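Local coordinates for protein beta-1,3-1,4-glucanase (Caldicellulosiruptor sp. F32, PDB 5H4R) that probably hydrolyses mixed-linkage beta-1,3-1,4-glucans such as lichenan, as a glycoside hydrolase family 5 enzyme, and is seen here with a bound cello-oligosaccharide, at residues G325-R330 with Y345-A350; Q337-F342 with C357-N362; F372-R377 with W382-I387. The protein carries 1 engineered substitution. All blocks are in the same frame, centred on the assembly; numbering follows the deposited sequence.

Contact 1: G325-R330 with Y345-A350; sequences GEFGAR and YYVRAA. With BGC (beta-D-glucopyranose), chain B.
The beta-alpha-beta unit made of strand 322-327, helix 336-352 and strand 356-361 is joined inside by two rings, Phe-327 at the end of the strand and Tyr-346 from the helix. They form an offset stack, with centroids 4.2 Å apart and planes inclined by 12°. The overlap is uneven: Phe-327 CD2 lies over the centre of the tyrosine ring, whereas Tyr-346 CD1, 3.4 Å from that atom, sits toward the rim of the phenylalanine face. The two side chains slide past each other in opposite directions, which carries Tyr-346 OH to within 3.4 Å of Phe-327 CB. The same hydroxyl donates to Ala-273 O, so the helix is also tied to the residue just after the neighbouring (beta/alpha)8-barrel strand 267-272. A leucine in place of Tyr-346 would probably leave Ala-273 O without this donor and Phe-327 without a flat partner on that face. With CG of Phe-327 lodged between its backbone N and carbonyl carbon (chi1 83°), the ring also meets the next helical residue, and CZ is 3.9 Å from Val-347 CG2, which comes obliquely. Alternation along the strand turns the neighbouring Glu-326 away from the helix, to the sugar site. Its extended chain brings OE2 to accept a hydrogen bond of 2.8 Å from O2 of the chain B glucose, while Arg-98 forms a salt bridge with the same oxygen and Tyr-274 OH bonds OE1.

Contact 2: Q337-F342 with C357-N362; sequences QSRVEF and CCWWDN. With BGC (beta-D-glucopyranose), chain B; BGC (beta-D-glucopyranose), chain C.
Trp-359 swings CG anti to its own backbone N (chi1 -177°), and Phe-342 on the helix does likewise (chi1 166°); the two rings thereby reach across a backbone separation of 12.0 Å between their CA atoms. They meet lightly, Phe-342 CE2 lying 4.3 Å from Trp-359 CZ3. The tryptophan atom sits near the plane of the phenylalanine ring, at its edge, while the approach to the indole is oblique, so the pair is an apolar touch and no stack. Arg-339 comes from one turn earlier on the helix, its NH1 at the indole edge, 4.3 Å from Trp-359 CZ2. This is contact without cation-pi geometry; NH1 is held by Ala-329 O, and Trp-359 NE1 by Phe-372 O. Trp-360, the next residue along the strand, serves the sugars instead. C3 of the chain B glucose stands 3.6 Å above one indole face, toward the rim, and Trp-360 NE1 gives a 3.0 Å hydrogen bond at 151° to O2 of the chain C glucose. Asn-362 ND2 adds two weak bonds to that second sugar, 3.1 Å to O2 and 3.3 Å to O3. Successive tryptophans, one against the outer helix and one facing the glycan, express the two-sided strand of a TIM barrel, whose C-terminal strand ends line the substrate cleft with the aromatic platforms familiar from glycoside hydrolases.

Contact 3: F372-R377 with W382-I387; sequences FGLLDR and WVYPEI
Leu-374 O accepts the backbone hydrogen bond from Val-383 N, at 2.8 Å, and this is the one hydrogen bond between 372-377 and 382-387. Next to it, Leu-375 and Trp-382 form an antiparallel non-hydrogen-bonded pair, their CA atoms 4.5 Å apart, in the small, weakly bonded hairpin of strands 375-376 and 381-382. Both side chains lie on the same face of this hairpin. In Leu-375, CG stands anti to the backbone N, and a chi1 of 180° with chi2 of 64° carries CD1 over the six-membered ring of Trp-382, 3.9 Å from its centroid and 14° off the ring normal, a CH-pi contact. Leu-374 meets the indole differently: its CB lies in the ring plane at the edge, 3.9 Å from Trp-382 CZ3. Farther out, Leu-374 CD2 packs on Ile-387 CG2 at 4.0 Å, the two side chains crossing at about a right angle, which joins the chain just before the hairpin to the first turn of helix 385-395. Tyr-384, the N-cap residue of that helix, turns its ring edge to Gly-373 O, 3.4 Å from CD2, and makes a cation-pi contact with Arg-339. On the partly exposed side, Asp-376 CB touches Val-383 CG2 at 3.8 Å, and Asp-376 OD2 is hydrogen-bonded to Thr-379 OG1. Tyr-384 N is buried without any partner in the model. With a single backbone bond and a broad apolar surface between the segments, cohesion here probably depends more on the leucines and the indole than on sheet pairing.

Contacts 1 and 2 are buried and share one beta-alpha-beta unit: both use helix 336-352, and each pairs it with one of two adjacent barrel strands, linked by a probable backbone hydrogen bond between Phe-327 O and Trp-360 N. Neither has a hydrogen bond between its own segments, yet both reach the chain B glucose from the inner side of the strands. Contact 1 relies on a close ring stack, contact 2 on sparser edge contacts. Contact 3, its centre about 19 Å from the centre of the chain and partly exposed, touches no sugar and adds a backbone bond to its apolar packing. It is fastened to contact 2 through a probable hydrogen bond between Asp-361 OD2 and Leu-375 N.

Contact 1: G325-R330 with Y345-A350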
loop_
_atom_site.group_PDB
_atom_site.type_symbol
_atom_site.label_atom_id
_atom_site.label_comp_id
_atom_site.label_asym_id
_atom_site.label_seq_id
_atom_site.Cartn_x
_atom_site.Cartn_y
_atom_site.Cartn_z
ATOM N N GLY A 325 -3.809 0.230 1.760
ATOM C CA GLY A 325 -2.398 -0.049 1.881
ATOM C C GLY A 325 -1.538 1.171 2.132
ATOM O O GLY A 325 -0.384 1.023 2.536
ATOM N N GLU A 326 -2.060 2.360 1.834
ATOM C CA GLU A 326 -1.351 3.616 2.107
ATOM C C GLU A 326 -2.350 4.709 2.445
ATOM O O GLU A 326 -3.321 4.914 1.706
ATOM C CB GLU A 326 -0.510 4.108 0.919
ATOM C CG GLU A 326 0.642 3.238 0.506
ATOM C CD GLU A 326 1.404 3.793 -0.687
ATOM O OE1 GLU A 326 1.320 5.028 -0.936
ATOM O OE2 GLU A 326 2.093 2.999 -1.382
ATOM N N PHE A 327 -2.079 5.397 3.551
ATOM C CA PHE A 327 -2.647 6.691 3.860
ATOM C C PHE A 327 -1.650 7.419 4.741
ATOM O O PHE A 327 -0.653 6.853 5.207
ATOM C CB PHE A 327 -4.015 6.593 4.573
ATOM C CG PHE A 327 -3.918 6.372 6.048
ATOM C CD1 PHE A 327 -3.429 5.164 6.557
ATOM C CD2 PHE A 327 -4.334 7.338 6.960
ATOM C CE1 PHE A 327 -3.338 4.951 7.919
ATOM C CE2 PHE A 327 -4.244 7.105 8.321
ATOM C CZ PHE A 327 -3.748 5.911 8.792
ATOM N N GLY A 328 -1.926 8.690 4.965
ATOM C CA GLY A 328 -1.114 9.484 5.868
ATOM C C GLY A 328 -1.445 10.942 5.680
ATOM O O GLY A 328 -2.213 11.315 4.799
ATOM N N ALA A 329 -0.866 11.770 6.556
ATOM C CA ALA A 329 -0.939 13.225 6.429
ATOM C C ALA A 329 0.468 13.760 6.620
ATOM O O ALA A 329 1.122 13.446 7.618
ATOM C CB ALA A 329 -1.902 13.823 7.449
ATOM N N ARG A 330 0.939 14.515 5.641
ATOM C CA ARG A 330 2.281 15.069 5.690
ATOM C C ARG A 330 2.319 16.255 6.642
ATOM O O ARG A 330 1.347 16.991 6.789
ATOM C CB ARG A 330 2.734 15.486 4.293
ATOM C CG ARG A 330 1.938 16.625 3.694
ATOM C CD ARG A 330 2.192 16.783 2.185
ATOM N NE ARG A 330 3.536 17.289 1.891
ATOM C CZ ARG A 330 4.022 17.422 0.657
ATOM N NH1 ARG A 330 3.285 17.055 -0.393
ATOM N NH2 ARG A 330 5.239 17.920 0.454
ATOM N N TYR A 345 -9.347 9.650 13.519
ATOM C CA TYR A 345 -10.620 9.559 12.817
ATOM C C TYR A 345 -10.533 8.584 11.656
ATOM O O TYR A 345 -11.420 7.739 11.472
ATOM C CB TYR A 345 -11.061 10.940 12.324
ATOM C CG TYR A 345 -12.431 10.898 11.697
ATOM C CD1 TYR A 345 -13.565 11.060 12.480
ATOM C CD2 TYR A 345 -12.591 10.692 10.340
ATOM C CE1 TYR A 345 -14.834 11.010 11.922
ATOM C CE2 TYR A 345 -13.876 10.650 9.763
ATOM C CZ TYR A 345 -14.977 10.801 10.559
ATOM O OH TYR A 345 -16.236 10.763 10.014
ATOM N N TYR A 346 -9.470 8.694 10.849
ATOM C CA TYR A 346 -9.321 7.863 9.667
ATOM C C TYR A 346 -9.299 6.387 10.053
ATOM O O TYR A 346 -10.023 5.572 9.470
ATOM C CB TYR A 346 -8.054 8.271 8.935
ATOM C CG TYR A 346 -7.889 7.730 7.545
ATOM C CD1 TYR A 346 -7.584 6.386 7.330
ATOM C CD2 TYR A 346 -7.950 8.564 6.448
ATOM C CE1 TYR A 346 -7.390 5.897 6.043
ATOM C CE2 TYR A 346 -7.770 8.074 5.154
ATOM C CZ TYR A 346 -7.491 6.744 4.974
ATOM O OH TYR A 346 -7.281 6.261 3.708
ATOM N N VAL A 347 -8.507 6.036 11.074
ATOM C CA VAL A 347 -8.413 4.640 11.502
ATOM C C VAL A 347 -9.749 4.146 12.074
ATOM O O VAL A 347 -10.185 3.026 11.783
ATOM C CB VAL A 347 -7.253 4.469 12.497
ATOM C CG1 VAL A 347 -7.287 3.074 13.138
ATOM C CG2 VAL A 347 -5.953 4.663 11.785
ATOM N N ARG A 348 -10.433 4.952 12.888
ATOM C CA ARG A 348 -11.725 4.488 13.410
ATOM C C ARG A 348 -12.776 4.367 12.306
ATOM O O ARG A 348 -13.551 3.394 12.272
ATOM C CB ARG A 348 -12.233 5.429 14.497
ATOM C CG ARG A 348 -13.634 5.063 15.042
ATOM C CD ARG A 348 -13.704 3.661 15.607
ATOM N NE ARG A 348 -15.092 3.218 15.748
ATOM C CZ ARG A 348 -15.477 1.939 15.779
ATOM N NH1 ARG A 348 -14.588 0.964 15.683
ATOM N NH2 ARG A 348 -16.765 1.630 15.894
ATOM N N ALA A 349 -12.844 5.359 11.416
ATOM C CA ALA A 349 -13.780 5.280 10.301
ATOM C C ALA A 349 -13.576 3.989 9.517
ATOM O O ALA A 349 -14.538 3.328 9.113
ATOM C CB ALA A 349 -13.627 6.489 9.390
ATOM N N ALA A 350 -12.326 3.628 9.265
ATOM C CA ALA A 350 -12.040 2.396 8.544
ATOM C C ALA A 350 -12.448 1.173 9.361
ATOM O O ALA A 350 -13.116 0.254 8.854
ATOM C CB ALA A 350 -10.549 2.353 8.213
HETATM C C2 BGC B . 3.009 6.019 -3.656
HETATM C C3 BGC B . 4.172 6.245 -2.706
HETATM C C4 BGC B . 4.268 7.740 -2.464
HETATM C C5 BGC B . 3.068 8.077 -1.582
HETATM C C6 BGC B . 3.002 9.571 -1.242
HETATM C C1 BGC B . 1.836 6.995 -3.448
HETATM O O2 BGC B . 2.581 4.643 -3.584
HETATM O O3 BGC B . 5.341 5.741 -3.343
HETATM O O4 BGC B . 5.478 8.001 -1.759
HETATM O O5 BGC B . 1.840 7.680 -2.194
HETATM O O6 BGC B . 3.092 10.418 -2.393
#

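Contact 2: Q337-F342 with C357-N362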
loop_
_atom_site.group_PDB
_atom_site.type_symbol
_atom_site.label_atom_id
_atom_site.label_comp_id
_atom_site.label_asym_id
_atom_site.label_seq_id
_atom_site.Cartn_x
_atom_site.Cartn_y
_atom_site.Cartn_z
ATOM N N GLN A 337 -1.669 18.774 16.056
ATOM C CA GLN A 337 -3.008 18.497 16.568
ATOM C C GLN A 337 -3.941 18.071 15.442
ATOM O O GLN A 337 -4.736 17.128 15.599
ATOM C CB GLN A 337 -3.557 19.727 17.289
ATOM C CG GLN A 337 -4.946 19.510 17.827
ATOM C CD GLN A 337 -4.984 18.446 18.915
ATOM O OE1 GLN A 337 -4.112 18.404 19.808
ATOM N NE2 GLN A 337 -6.013 17.601 18.873
ATOM N N SER A 338 -3.870 18.754 14.290
ATOM C CA SER A 338 -4.696 18.347 13.150
ATOM C C SER A 338 -4.364 16.937 12.679
ATOM O O SER A 338 -5.260 16.153 12.349
ATOM C CB SER A 338 -4.525 19.311 11.979
ATOM O OG SER A 338 -5.115 20.574 12.231
ATOM N N ARG A 339 -3.072 16.608 12.575
ATOM C CA ARG A 339 -2.705 15.289 12.085
ATOM C C ARG A 339 -3.077 14.193 13.087
ATOM O O ARG A 339 -3.437 13.082 12.679
ATOM C CB ARG A 339 -1.225 15.261 11.743
ATOM C CG ARG A 339 -0.869 16.165 10.601
ATOM C CD ARG A 339 0.383 15.712 9.895
ATOM N NE ARG A 339 1.544 15.842 10.768
ATOM C CZ ARG A 339 2.643 15.084 10.733
ATOM N NH1 ARG A 339 2.786 14.074 9.877
ATOM N NH2 ARG A 339 3.620 15.351 11.575
ATOM N N VAL A 340 -3.039 14.502 14.387
ATOM C CA VAL A 340 -3.496 13.571 15.427
ATOM C C VAL A 340 -4.997 13.294 15.295
ATOM O O VAL A 340 -5.450 12.134 15.308
ATOM C CB VAL A 340 -3.134 14.135 16.814
ATOM C CG1 VAL A 340 -3.873 13.418 17.939
ATOM C CG2 VAL A 340 -1.629 14.085 17.052
ATOM N N GLU A 341 -5.801 14.349 15.149
ATOM C CA GLU A 341 -7.237 14.143 14.996
ATOM C C GLU A 341 -7.553 13.381 13.715
ATOM O O GLU A 341 -8.385 12.459 13.719
ATOM C CB GLU A 341 -7.971 15.479 15.024
ATOM C CG GLU A 341 -7.960 16.142 16.391
ATOM C CD GLU A 341 -8.665 17.503 16.436
ATOM O OE1 GLU A 341 -9.682 17.707 15.725
ATOM O OE2 GLU A 341 -8.182 18.393 17.184
ATOM N N PHE A 342 -6.902 13.762 12.605
ATOM C CA PHE A 342 -7.032 13.049 11.338
ATOM C C PHE A 342 -6.747 11.562 11.502
ATOM O O PHE A 342 -7.499 10.714 10.999
ATOM C CB PHE A 342 -6.064 13.658 10.315
ATOM C CG PHE A 342 -5.851 12.830 9.080
ATOM C CD1 PHE A 342 -6.702 12.913 8.000
ATOM C CD2 PHE A 342 -4.746 11.982 8.990
ATOM C CE1 PHE A 342 -6.478 12.141 6.856
ATOM C CE2 PHE A 342 -4.513 11.220 7.860
ATOM C CZ PHE A 342 -5.372 11.299 6.789
ATOM N N CYS A 357 -5.886 -0.224 7.773
ATOM C CA CYS A 357 -5.102 0.816 7.118
ATOM C C CYS A 357 -3.609 0.675 7.413
ATOM O O CYS A 357 -3.225 0.236 8.497
ATOM C CB CYS A 357 -5.531 2.200 7.625
ATOM S SG CYS A 357 -7.289 2.542 7.648
ATOM N N CYS A 358 -2.769 1.195 6.500
ATOM C CA CYS A 358 -1.317 1.236 6.682
ATOM C C CYS A 358 -0.781 2.645 6.425
ATOM O O CYS A 358 -0.927 3.172 5.315
ATOM C CB CYS A 358 -0.602 0.266 5.742
ATOM S SG CYS A 358 -1.266 -1.432 5.759
ATOM N N TRP A 359 -0.136 3.233 7.435
ATOM C CA TRP A 359 0.465 4.557 7.294
ATOM C C TRP A 359 1.735 4.513 6.446
ATOM O O TRP A 359 2.572 3.606 6.569
ATOM C CB TRP A 359 0.795 5.117 8.681
ATOM C CG TRP A 359 1.361 6.529 8.670
ATOM C CD1 TRP A 359 2.649 6.903 8.360
ATOM C CD2 TRP A 359 0.661 7.735 8.986
ATOM N NE1 TRP A 359 2.784 8.270 8.450
ATOM C CE2 TRP A 359 1.576 8.806 8.824
ATOM C CE3 TRP A 359 -0.658 8.021 9.374
ATOM C CZ2 TRP A 359 1.223 10.136 9.064
ATOM C CZ3 TRP A 359 -1.013 9.356 9.616
ATOM C CH2 TRP A 359 -0.073 10.393 9.460
ATOM N N TRP A 360 1.891 5.523 5.594
ATOM C CA TRP A 360 3.066 5.675 4.732
ATOM C C TRP A 360 4.164 6.386 5.523
ATOM O O TRP A 360 4.115 7.600 5.704
ATOM C CB TRP A 360 2.691 6.480 3.488
ATOM C CG TRP A 360 3.817 6.672 2.554
ATOM C CD1 TRP A 360 4.480 7.826 2.298
ATOM C CD2 TRP A 360 4.437 5.668 1.762
ATOM N NE1 TRP A 360 5.484 7.610 1.385
ATOM C CE2 TRP A 360 5.479 6.287 1.038
ATOM C CE3 TRP A 360 4.213 4.301 1.578
ATOM C CZ2 TRP A 360 6.275 5.594 0.152
ATOM C CZ3 TRP A 360 5.002 3.623 0.690
ATOM C CH2 TRP A 360 6.027 4.263 -0.014
ATOM N N ASP A 361 5.171 5.644 6.003
ATOM C CA ASP A 361 6.260 6.236 6.783
ATOM C C ASP A 361 7.522 6.200 5.930
ATOM O O ASP A 361 8.209 5.172 5.852
ATOM C CB ASP A 361 6.474 5.515 8.113
ATOM C CG ASP A 361 7.420 6.276 9.035
ATOM O OD1 ASP A 361 8.261 7.047 8.511
ATOM O OD2 ASP A 361 7.358 6.059 10.269
ATOM N N ASN A 362 7.847 7.341 5.323
ATOM C CA ASN A 362 8.984 7.448 4.422
ATOM C C ASN A 362 10.234 8.041 5.092
ATOM O O ASN A 362 11.183 8.398 4.394
ATOM C CB ASN A 362 8.607 8.262 3.180
ATOM C CG ASN A 362 8.291 9.718 3.502
ATOM O OD1 ASN A 362 8.166 10.086 4.660
ATOM N ND2 ASN A 362 8.153 10.536 2.477
HETATM C C2 BGC B . 3.009 6.019 -3.656
HETATM C C3 BGC B . 4.172 6.245 -2.706
HETATM C C4 BGC B . 4.268 7.740 -2.464
HETATM C C5 BGC B . 3.068 8.077 -1.582
HETATM C C6 BGC B . 3.002 9.571 -1.242
HETATM C C1 BGC B . 1.836 6.995 -3.448
HETATM O O2 BGC B . 2.581 4.643 -3.584
HETATM O O3 BGC B . 5.341 5.741 -3.343
HETATM O O4 BGC B . 5.478 8.001 -1.759
HETATM O O5 BGC B . 1.840 7.680 -2.194
HETATM O O6 BGC B . 3.092 10.418 -2.393
HETATM C C2 BGC C . 7.202 9.529 -1.189
HETATM C C3 BGC C . 8.078 10.643 -1.744
HETATM C C4 BGC C . 8.791 10.144 -2.999
HETATM C C5 BGC C . 7.775 9.582 -3.996
HETATM C C6 BGC C . 8.439 8.958 -5.214
HETATM C C1 BGC C . 6.243 9.071 -2.275
HETATM O O2 BGC C . 6.482 10.024 -0.053
HETATM O O3 BGC C . 9.019 10.989 -0.718
HETATM O O4 BGC C . 9.400 11.290 -3.617
HETATM O O5 BGC C . 7.006 8.581 -3.378
HETATM O O6 BGC C . 7.432 8.683 -6.214
#

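Contact 3: F372-R377 with W382-I387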
loop_
_atom_site.group_PDB
_atom_site.type_symbol
_atom_site.label_atom_id
_atom_site.label_comp_id
_atom_site.label_asym_id
_atom_site.label_seq_id
_atom_site.Cartn_x
_atom_site.Cartn_y
_atom_site.Cartn_z
ATOM N N PHE A 372 6.175 12.610 5.718
ATOM C CA PHE A 372 5.248 11.639 6.267
ATOM C C PHE A 372 5.856 10.813 7.403
ATOM O O PHE A 372 5.195 9.910 7.917
ATOM C CB PHE A 372 4.793 10.682 5.149
ATOM C CG PHE A 372 3.750 11.247 4.209
ATOM C CD1 PHE A 372 2.433 11.373 4.634
ATOM C CD2 PHE A 372 4.055 11.554 2.894
ATOM C CE1 PHE A 372 1.452 11.842 3.776
ATOM C CE2 PHE A 372 3.082 12.018 2.019
ATOM C CZ PHE A 372 1.770 12.171 2.479
ATOM N N GLY A 373 7.099 11.090 7.791
ATOM C CA GLY A 373 7.779 10.239 8.740
ATOM C C GLY A 373 7.129 10.265 10.108
ATOM O O GLY A 373 6.624 11.302 10.569
ATOM N N LEU A 374 7.176 9.097 10.771
ATOM C CA LEU A 374 6.820 8.941 12.178
ATOM C C LEU A 374 7.987 8.439 13.013
ATOM O O LEU A 374 8.299 9.034 14.053
ATOM C CB LEU A 374 5.629 7.972 12.323
ATOM C CG LEU A 374 4.361 8.374 11.576
ATOM C CD1 LEU A 374 3.299 7.305 11.761
ATOM C CD2 LEU A 374 3.811 9.734 12.001
ATOM N N LEU A 375 8.646 7.386 12.560
ATOM C CA LEU A 375 9.795 6.810 13.234
ATOM C C LEU A 375 11.078 7.427 12.676
ATOM O O LEU A 375 11.333 7.341 11.469
ATOM C CB LEU A 375 9.796 5.295 13.026
ATOM C CG LEU A 375 10.974 4.586 13.698
ATOM C CD1 LEU A 375 10.949 4.703 15.217
ATOM C CD2 LEU A 375 10.967 3.119 13.251
ATOM N N ASP A 376 11.891 8.038 13.546
ATOM C CA ASP A 376 13.238 8.454 13.137
ATOM C C ASP A 376 14.105 7.200 13.106
ATOM O O ASP A 376 14.514 6.678 14.144
ATOM C CB ASP A 376 13.816 9.501 14.080
ATOM C CG ASP A 376 15.189 9.994 13.629
ATOM O OD1 ASP A 376 15.325 10.393 12.449
ATOM O OD2 ASP A 376 16.139 9.968 14.428
ATOM N N ARG A 377 14.381 6.693 11.908
ATOM C CA ARG A 377 15.024 5.384 11.815
ATOM C C ARG A 377 16.438 5.383 12.392
ATOM O O ARG A 377 16.888 4.352 12.908
ATOM C CB ARG A 377 15.012 4.909 10.368
ATOM C CG ARG A 377 13.623 4.612 9.891
ATOM C CD ARG A 377 13.644 4.023 8.505
ATOM N NE ARG A 377 12.343 4.194 7.865
ATOM C CZ ARG A 377 12.099 3.841 6.605
ATOM N NH1 ARG A 377 13.040 3.276 5.879
ATOM N NH2 ARG A 377 10.899 4.064 6.080
ATOM N N TRP A 382 10.381 7.642 18.185
ATOM C CA TRP A 382 9.193 8.133 17.500
ATOM C C TRP A 382 9.177 9.658 17.592
ATOM O O TRP A 382 9.188 10.229 18.695
ATOM C CB TRP A 382 7.915 7.527 18.094
ATOM C CG TRP A 382 7.841 6.056 17.877
ATOM C CD1 TRP A 382 8.230 5.092 18.751
ATOM C CD2 TRP A 382 7.414 5.376 16.682
ATOM N NE1 TRP A 382 8.058 3.846 18.195
ATOM C CE2 TRP A 382 7.551 3.996 16.926
ATOM C CE3 TRP A 382 6.906 5.800 15.448
ATOM C CZ2 TRP A 382 7.213 3.030 15.980
ATOM C CZ3 TRP A 382 6.565 4.828 14.503
ATOM C CH2 TRP A 382 6.739 3.466 14.772
ATOM N N VAL A 383 9.157 10.316 16.436
ATOM C CA VAL A 383 9.091 11.777 16.408
ATOM C C VAL A 383 7.686 12.260 16.750
ATOM O O VAL A 383 7.515 13.301 17.405
ATOM C CB VAL A 383 9.541 12.277 15.028
ATOM C CG1 VAL A 383 9.405 13.789 14.948
ATOM C CG2 VAL A 383 10.980 11.880 14.785
ATOM N N TYR A 384 6.677 11.503 16.314
ATOM C CA TYR A 384 5.271 11.855 16.481
ATOM C C TYR A 384 4.549 10.708 17.176
ATOM O O TYR A 384 3.672 10.065 16.599
ATOM C CB TYR A 384 4.637 12.164 15.128
ATOM C CG TYR A 384 5.278 13.341 14.462
ATOM C CD1 TYR A 384 5.140 14.601 15.007
ATOM C CD2 TYR A 384 6.010 13.204 13.280
ATOM C CE1 TYR A 384 5.726 15.689 14.431
ATOM C CE2 TYR A 384 6.617 14.293 12.689
ATOM C CZ TYR A 384 6.462 15.538 13.255
ATOM O OH TYR A 384 7.030 16.672 12.714
ATOM N N PRO A 385 4.923 10.403 18.415
ATOM C CA PRO A 385 4.221 9.330 19.138
ATOM C C PRO A 385 2.735 9.612 19.304
ATOM O O PRO A 385 1.938 8.670 19.441
ATOM C CB PRO A 385 4.950 9.283 20.482
ATOM C CG PRO A 385 5.533 10.652 20.650
ATOM C CD PRO A 385 5.891 11.116 19.253
ATOM N N GLU A 386 2.336 10.884 19.285
ATOM C CA GLU A 386 0.925 11.230 19.420
ATOM C C GLU A 386 0.102 10.703 18.250
ATOM O O GLU A 386 -1.060 10.315 18.425
ATOM C CB GLU A 386 0.767 12.734 19.530
ATOM C CG GLU A 386 1.548 13.352 20.710
ATOM C CD GLU A 386 2.981 13.790 20.384
ATOM O OE1 GLU A 386 3.524 13.496 19.288
ATOM O OE2 GLU A 386 3.562 14.457 21.275
ATOM N N ILE A 387 0.663 10.740 17.038
ATOM C CA ILE A 387 -0.037 10.211 15.873
ATOM C C ILE A 387 -0.156 8.703 15.998
ATOM O O ILE A 387 -1.205 8.121 15.716
ATOM C CB ILE A 387 0.681 10.623 14.571
ATOM C CG1 ILE A 387 0.632 12.146 14.373
ATOM C CG2 ILE A 387 0.080 9.912 13.370
ATOM C CD1 ILE A 387 1.379 12.690 13.137
#